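PDB 7KW3: PCP domain from Thermobifida fusca, which probably carries amino acid or peptide intermediates on a phosphopantetheine arm between the catalytic domains of a non-ribosomal peptide synthetase. Local coordinates for residues A49-V61 against V66-T78. Residues are numbered along the deposited sequence; the frame is centred on the assembly and turned at random.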
ATOM      1  N   ALA A  49       3.824  -5.998   0.817  1.00 41.02           N
ATOM      2  CA  ALA A  49       4.561  -4.840   1.308  1.00 43.40           C
ATOM      3  C   ALA A  49       5.817  -5.268   2.058  1.00 45.50           C
ATOM      4  O   ALA A  49       6.891  -4.679   1.879  1.00 41.63           O
ATOM      5  CB  ALA A  49       3.660  -3.987   2.208  1.00 37.37           C
ATOM      6  N   ARG A  50       5.706  -6.300   2.895  1.00 38.43           N
ATOM      7  CA  ARG A  50       6.890  -6.786   3.584  1.00 40.03           C
ATOM      8  C   ARG A  50       7.919  -7.304   2.586  1.00 42.44           C
ATOM      9  O   ARG A  50       9.115  -7.011   2.714  1.00 44.37           O
ATOM     10  CB  ARG A  50       6.513  -7.866   4.608  1.00 39.95           C
ATOM     11  CG  ARG A  50       7.686  -8.717   5.049  1.00 40.93           C
ATOM     12  CD  ARG A  50       7.297  -9.716   6.122  1.00 49.59           C
ATOM     13  NE  ARG A  50       7.357  -9.073   7.429  1.00 65.06           N
ATOM     14  CZ  ARG A  50       8.479  -8.928   8.136  1.00 79.73           C
ATOM     15  NH1 ARG A  50       9.641  -9.394   7.667  1.00 66.68           N
ATOM     16  NH2 ARG A  50       8.442  -8.326   9.323  1.00 78.37           N
ATOM     17  N   SER A  51       7.477  -8.061   1.573  1.00 39.55           N
ATOM     18  CA  SER A  51       8.407  -8.495   0.531  1.00 44.86           C
ATOM     19  C   SER A  51       9.091  -7.308  -0.134  1.00 43.83           C
ATOM     20  O   SER A  51      10.261  -7.405  -0.504  1.00 43.97           O
ATOM     21  CB  SER A  51       7.693  -9.337  -0.531  1.00 45.77           C
ATOM     22  OG  SER A  51       7.165 -10.529   0.013  1.00 55.63           O
ATOM     23  N   ALA A  52       8.394  -6.182  -0.268  1.00 40.29           N
ATOM     24  CA  ALA A  52       8.978  -4.986  -0.860  1.00 42.06           C
ATOM     25  C   ALA A  52       9.753  -4.135   0.138  1.00 44.11           C
ATOM     26  O   ALA A  52      10.180  -3.035  -0.215  1.00 47.32           O
ATOM     27  CB  ALA A  52       7.892  -4.140  -1.525  1.00 33.98           C
ATOM     28  N   GLY A  53       9.949  -4.605   1.360  1.00 40.95           N
ATOM     29  CA  GLY A  53      10.794  -3.915   2.308  1.00 38.70           C
ATOM     30  C   GLY A  53      10.092  -3.076   3.358  1.00 42.02           C
ATOM     31  O   GLY A  53      10.775  -2.360   4.098  1.00 42.30           O
ATOM     32  N   TRP A  54       8.766  -3.153   3.467  1.00 36.68           N
ATOM     33  CA  TRP A  54       8.016  -2.256   4.337  1.00 37.99           C
ATOM     34  C   TRP A  54       7.035  -3.036   5.206  1.00 41.08           C
ATOM     35  O   TRP A  54       6.223  -3.826   4.710  1.00 39.23           O
ATOM     36  CB  TRP A  54       7.322  -1.161   3.501  1.00 35.63           C
ATOM     37  CG  TRP A  54       8.385  -0.342   2.830  1.00 40.96           C
ATOM     38  CD1 TRP A  54       8.884  -0.517   1.562  1.00 41.78           C
ATOM     39  CD2 TRP A  54       9.163   0.708   3.424  1.00 38.34           C
ATOM     40  NE1 TRP A  54       9.893   0.385   1.325  1.00 43.49           N
ATOM     41  CE2 TRP A  54      10.088   1.147   2.446  1.00 37.59           C
ATOM     42  CE3 TRP A  54       9.152   1.333   4.680  1.00 38.09           C
ATOM     43  CZ2 TRP A  54      11.006   2.176   2.688  1.00 40.11           C
ATOM     44  CZ3 TRP A  54      10.065   2.362   4.923  1.00 40.30           C
ATOM     45  CH2 TRP A  54      10.983   2.771   3.926  1.00 41.79           C
ATOM     46  N   GLU A  55       7.131  -2.806   6.508  1.00 37.19           N
ATOM     47  CA  GLU A  55       6.348  -3.507   7.514  1.00 38.91           C
ATOM     48  C   GLU A  55       5.106  -2.690   7.838  1.00 40.62           C
ATOM     49  O   GLU A  55       5.218  -1.563   8.328  1.00 40.31           O
ATOM     50  CB  GLU A  55       7.175  -3.717   8.778  1.00 38.60           C
ATOM     51  CG  GLU A  55       7.496  -5.145   9.063  1.00 53.65           C
ATOM     52  CD  GLU A  55       7.931  -5.361  10.491  1.00 57.30           C
ATOM     53  OE1 GLU A  55       7.223  -6.084  11.220  1.00 61.44           O
ATOM     54  OE2 GLU A  55       8.980  -4.810  10.884  1.00 55.93           O
ATOM     55  N   ILE A  56       3.931  -3.259   7.571  1.00 38.53           N
ATOM     56  CA  ILE A  56       2.662  -2.669   7.969  1.00 37.43           C
ATOM     57  C   ILE A  56       1.780  -3.763   8.549  1.00 43.87           C
ATOM     58  O   ILE A  56       2.046  -4.958   8.395  1.00 43.48           O
ATOM     59  CB  ILE A  56       1.929  -1.981   6.801  1.00 39.03           C
ATOM     60  CG1 ILE A  56       1.828  -2.936   5.616  1.00 37.21           C
ATOM     61  CG2 ILE A  56       2.627  -0.680   6.428  1.00 36.27           C
ATOM     62  CD1 ILE A  56       0.985  -2.421   4.469  1.00 37.44           C
ATOM     63  N   SER A  57       0.715  -3.336   9.221  1.00 43.13           N
ATOM     64  CA  SER A  57      -0.327  -4.232   9.701  1.00 39.50           C
ATOM     65  C   SER A  57      -1.630  -4.011   8.941  1.00 43.68           C
ATOM     66  O   SER A  57      -1.858  -2.964   8.321  1.00 42.70           O
ATOM     67  CB  SER A  57      -0.585  -4.027  11.192  1.00 43.95           C
ATOM     68  OG  SER A  57      -1.282  -2.804  11.393  1.00 44.39           O
ATOM     69  N   ALA A  58      -2.505  -5.017   9.026  1.00 45.46           N
ATOM     70  CA  ALA A  58      -3.862  -4.864   8.518  1.00 40.97           C
ATOM     71  C   ALA A  58      -4.552  -3.664   9.153  1.00 44.94           C
ATOM     72  O   ALA A  58      -5.266  -2.924   8.472  1.00 44.91           O
ATOM     73  CB  ALA A  58      -4.671  -6.143   8.773  1.00 41.09           C
ATOM     74  N   ARG A  59      -4.364  -3.463  10.467  1.00 43.95           N
ATOM     75  CA  ARG A  59      -4.950  -2.302  11.129  1.00 45.78           C
ATOM     76  C   ARG A  59      -4.445  -0.995  10.521  1.00 45.71           C
ATOM     77  O   ARG A  59      -5.204  -0.027  10.402  1.00 46.35           O
ATOM     78  CB  ARG A  59      -4.675  -2.343  12.638  1.00 47.98           C
ATOM     79  CG  ARG A  59      -5.742  -3.107  13.398  1.00 56.53           C
ATOM     80  CD  ARG A  59      -5.601  -3.029  14.899  1.00 61.63           C
ATOM     81  NE  ARG A  59      -6.603  -3.887  15.518  1.00 75.13           N
ATOM     82  CZ  ARG A  59      -6.454  -5.194  15.713  1.00 78.09           C
ATOM     83  NH1 ARG A  59      -5.326  -5.798  15.352  1.00 72.14           N
ATOM     84  NH2 ARG A  59      -7.429  -5.897  16.280  1.00 78.61           N
ATOM     85  N   HIS A  60      -3.170  -0.946  10.127  1.00 40.91           N
ATOM     86  CA  HIS A  60      -2.656   0.235   9.434  1.00 42.69           C
ATOM     87  C   HIS A  60      -3.430   0.501   8.149  1.00 44.74           C
ATOM     88  O   HIS A  60      -3.786   1.650   7.850  1.00 40.58           O
ATOM     89  CB  HIS A  60      -1.164   0.064   9.124  1.00 38.93           C
ATOM     90  CG  HIS A  60      -0.290   0.072  10.336  1.00 45.24           C
ATOM     91  ND1 HIS A  60       0.906  -0.610  10.394  1.00 45.93           N
ATOM     92  CD2 HIS A  60      -0.432   0.689  11.535  1.00 45.52           C
ATOM     93  CE1 HIS A  60       1.465  -0.412  11.575  1.00 44.83           C
ATOM     94  NE2 HIS A  60       0.674   0.372  12.287  1.00 46.30           N
ATOM     95  N   VAL A  61      -3.704  -0.551   7.376  1.00 40.62           N
ATOM     96  CA  VAL A  61      -4.404  -0.373   6.110  1.00 42.34           C
ATOM     97  C   VAL A  61      -5.816   0.150   6.344  1.00 46.25           C
ATOM     98  O   VAL A  61      -6.255   1.103   5.687  1.00 44.71           O
ATOM     99  CB  VAL A  61      -4.406  -1.692   5.321  1.00 44.10           C
ATOM    100  CG1 VAL A  61      -5.260  -1.564   4.055  1.00 37.58           C
ATOM    101  CG2 VAL A  61      -2.961  -2.099   5.003  1.00 36.49           C
ATOM    102  N   VAL A  66      -5.027   5.417   2.311  1.00 43.74           N
ATOM    103  CA  VAL A  66      -4.348   6.155   1.251  1.00 42.63           C
ATOM    104  C   VAL A  66      -2.857   5.829   1.290  1.00 45.91           C
ATOM    105  O   VAL A  66      -2.237   5.856   2.360  1.00 43.60           O
ATOM    106  CB  VAL A  66      -4.595   7.663   1.397  1.00 48.33           C
ATOM    107  CG1 VAL A  66      -3.824   8.428   0.338  1.00 44.55           C
ATOM    108  CG2 VAL A  66      -6.091   7.961   1.289  1.00 48.46           C
ATOM    109  N   VAL A  67      -2.285   5.541   0.109  1.00 45.62           N
ATOM    110  CA  VAL A  67      -0.880   5.129  -0.017  1.00 42.97           C
ATOM    111  C   VAL A  67       0.033   6.039   0.806  1.00 42.07           C
ATOM    112  O   VAL A  67       0.808   5.572   1.647  1.00 41.26           O
ATOM    113  CB  VAL A  67      -0.448   5.114  -1.499  1.00 47.83           C
ATOM    114  CG1 VAL A  67       1.059   4.907  -1.630  1.00 40.47           C
ATOM    115  CG2 VAL A  67      -1.193   4.035  -2.295  1.00 45.31           C
ATOM    116  N   ALA A  68      -0.052   7.351   0.574  1.00 41.30           N
ATOM    117  CA  ALA A  68       0.867   8.270   1.241  1.00 45.80           C
ATOM    118  C   ALA A  68       0.719   8.198   2.756  1.00 43.36           C
ATOM    119  O   ALA A  68       1.711   8.287   3.489  1.00 43.91           O
ATOM    120  CB  ALA A  68       0.645   9.706   0.743  1.00 40.36           C
ATOM    121  N   ASP A  69      -0.514   8.053   3.248  1.00 44.20           N
ATOM    122  CA  ASP A  69      -0.717   7.925   4.685  1.00 40.92           C
ATOM    123  C   ASP A  69      -0.169   6.600   5.208  1.00 43.84           C
ATOM    124  O   ASP A  69       0.425   6.549   6.291  1.00 44.81           O
ATOM    125  CB  ASP A  69      -2.202   8.061   5.003  1.00 46.40           C
ATOM    126  CG  ASP A  69      -2.734   9.432   4.654  1.00 55.98           C
ATOM    127  OD1 ASP A  69      -1.956  10.405   4.778  1.00 57.73           O
ATOM    128  OD2 ASP A  69      -3.916   9.531   4.245  1.00 57.93           O
ATOM    129  N   LEU A  70      -0.360   5.520   4.445  1.00 38.81           N
ATOM    130  CA  LEU A  70       0.138   4.219   4.863  1.00 38.24           C
ATOM    131  C   LEU A  70       1.664   4.202   4.879  1.00 43.43           C
ATOM    132  O   LEU A  70       2.277   3.630   5.791  1.00 40.09           O
ATOM    133  CB  LEU A  70      -0.431   3.136   3.937  1.00 36.38           C
ATOM    134  CG  LEU A  70      -0.098   1.685   4.280  1.00 40.69           C
ATOM    135  CD1 LEU A  70      -0.579   1.352   5.695  1.00 32.83           C
ATOM    136  CD2 LEU A  70      -0.729   0.745   3.258  1.00 36.39           C
ATOM    137  N   ALA A  71       2.294   4.848   3.889  1.00 42.27           N
ATOM    138  CA  ALA A  71       3.750   4.906   3.850  1.00 40.07           C
ATOM    139  C   ALA A  71       4.307   5.604   5.078  1.00 38.40           C
ATOM    140  O   ALA A  71       5.393   5.254   5.551  1.00 40.87           O
ATOM    141  CB  ALA A  71       4.214   5.613   2.575  1.00 36.28           C
ATOM    142  N   ALA A  72       3.566   6.572   5.625  1.00 38.36           N
ATOM    143  CA  ALA A  72       4.069   7.337   6.760  1.00 40.57           C
ATOM    144  C   ALA A  72       4.098   6.522   8.055  1.00 44.29           C
ATOM    145  O   ALA A  72       4.902   6.826   8.946  1.00 47.73           O
ATOM    146  CB  ALA A  72       3.233   8.607   6.951  1.00 42.84           C
ATOM    147  N   VAL A  73       3.231   5.509   8.204  1.00 38.84           N
ATOM    148  CA  VAL A  73       3.294   4.653   9.395  1.00 43.20           C
ATOM    149  C   VAL A  73       4.094   3.374   9.186  1.00 45.31           C
ATOM    150  O   VAL A  73       4.374   2.673  10.175  1.00 46.17           O
ATOM    151  CB  VAL A  73       1.895   4.271   9.931  1.00 46.61           C
ATOM    152  CG1 VAL A  73       1.147   5.510  10.398  1.00 42.66           C
ATOM    153  CG2 VAL A  73       1.108   3.505   8.891  1.00 39.67           C
ATOM    154  N   ALA A  74       4.470   3.044   7.953  1.00 38.72           N
ATOM    155  CA  ALA A  74       5.266   1.851   7.717  1.00 37.84           C
ATOM    156  C   ALA A  74       6.622   1.958   8.407  1.00 39.27           C
ATOM    157  O   ALA A  74       7.130   3.048   8.687  1.00 41.70           O
ATOM    158  CB  ALA A  74       5.468   1.623   6.217  1.00 36.30           C
ATOM    159  N   GLN A  75       7.195   0.802   8.707  1.00 35.92           N
ATOM    160  CA  GLN A  75       8.578   0.764   9.117  1.00 38.47           C
ATOM    161  C   GLN A  75       9.388   0.011   8.074  1.00 37.39           C
ATOM    162  O   GLN A  75       8.881  -0.933   7.460  1.00 41.87           O
ATOM    163  CB  GLN A  75       8.767   0.087  10.493  1.00 38.03           C
ATOM    164  CG  GLN A  75       8.093   0.788  11.634  1.00 35.76           C
ATOM    165  CD  GLN A  75       8.757   2.101  12.003  1.00 40.51           C
ATOM    166  OE1 GLN A  75       9.722   2.517  11.375  1.00 37.36           O
ATOM    167  NE2 GLN A  75       8.236   2.759  13.031  1.00 36.23           N
ATOM    168  N   PRO A  76      10.619   0.426   7.813  1.00 39.01           N
ATOM    169  CA  PRO A  76      11.489  -0.391   6.960  1.00 40.72           C
ATOM    170  C   PRO A  76      11.674  -1.757   7.595  1.00 45.87           C
ATOM    171  O   PRO A  76      11.747  -1.883   8.821  1.00 44.79           O
ATOM    172  CB  PRO A  76      12.807   0.396   6.923  1.00 36.79           C
ATOM    173  CG  PRO A  76      12.741   1.317   8.119  1.00 36.70           C
ATOM    174  CD  PRO A  76      11.288   1.625   8.335  1.00 37.91           C
ATOM    175  N   VAL A  77      11.718  -2.787   6.750  1.00 43.83           N
ATOM    176  CA  VAL A  77      11.978  -4.129   7.251  1.00 51.39           C
ATOM    177  C   VAL A  77      13.389  -4.189   7.811  1.00 56.29           C
ATOM    178  O   VAL A  77      14.350  -3.760   7.162  1.00 61.19           O
ATOM    179  CB  VAL A  77      11.771  -5.170   6.143  1.00 51.55           C
ATOM    180  CG1 VAL A  77      12.427  -6.476   6.532  1.00 51.47           C
ATOM    181  CG2 VAL A  77      10.289  -5.383   5.905  1.00 46.13           C
ATOM    182  N   THR A  78      13.514  -4.725   9.022  1.00 62.68           N
ATOM    183  CA  THR A  78      14.785  -4.810   9.746  1.00 71.65           C
ATOM    184  C   THR A  78      15.916  -5.519   8.977  1.00 82.66           C
ATOM    185  O   THR A  78      15.868  -6.725   8.722  1.00 83.28           O
ATOM    186  CB  THR A  78      14.567  -5.527  11.092  1.00 87.64           C
ATOM    187  OG1 THR A  78      14.085  -6.864  10.856  1.00 79.68           O
ATOM    188  CG2 THR A  78      13.548  -4.741  11.948  1.00 61.41           C
TER
HETATM  189  O   HOH W   1      11.062  -6.418   9.850  1.00 61.92           O
HETATM  190  O   HOH W   2      10.987  -3.242  11.098  1.00 45.87           O
HETATM  191  O   HOH W   3       4.750  -0.293  11.048  1.00 46.35           O
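L70 sends its two methyls between I56, H60 and V61, joining helix 67-73 to helix 58-63 and to I56 just before it in the small helical bundle of a carrier protein. CD1 meets H60 CB at 3.7 Å and CD2 touches I56 CD1 and V61 CG2, a reach that follows from a chi1 of -176°, which turns CG away from the backbone N; Y17 of helix 8-21 also packs on L70. One turn on, V73 lays CG2 over one face of the H60 imidazole, a CH-pi contact 4.2 Å from the ring centroid. S57 OG lies over the opposite face; S57 N donates to H60 ND1 from well out of the ring plane and H60 N donates in return to S57 OG, a capping box. Were H60 replaced by an alanine, V73 CG2 would probably lose its aromatic face and S57 N its side-chain acceptor. A74 CB then rests against I56 CG2, 3.7 Å away. From Q75 the chain pairs antiparallel with strand 54-55: E55 N donates to Q75 O (2.7 Å), and Q75 N donates back to E55 O. P76 sets CD 3.7 Å from W54 CZ3. Last, V77 N donates a hydrogen bond to G53 O (2.8 Å), and V77 CG2 presses on G53 C at 3.4 Å.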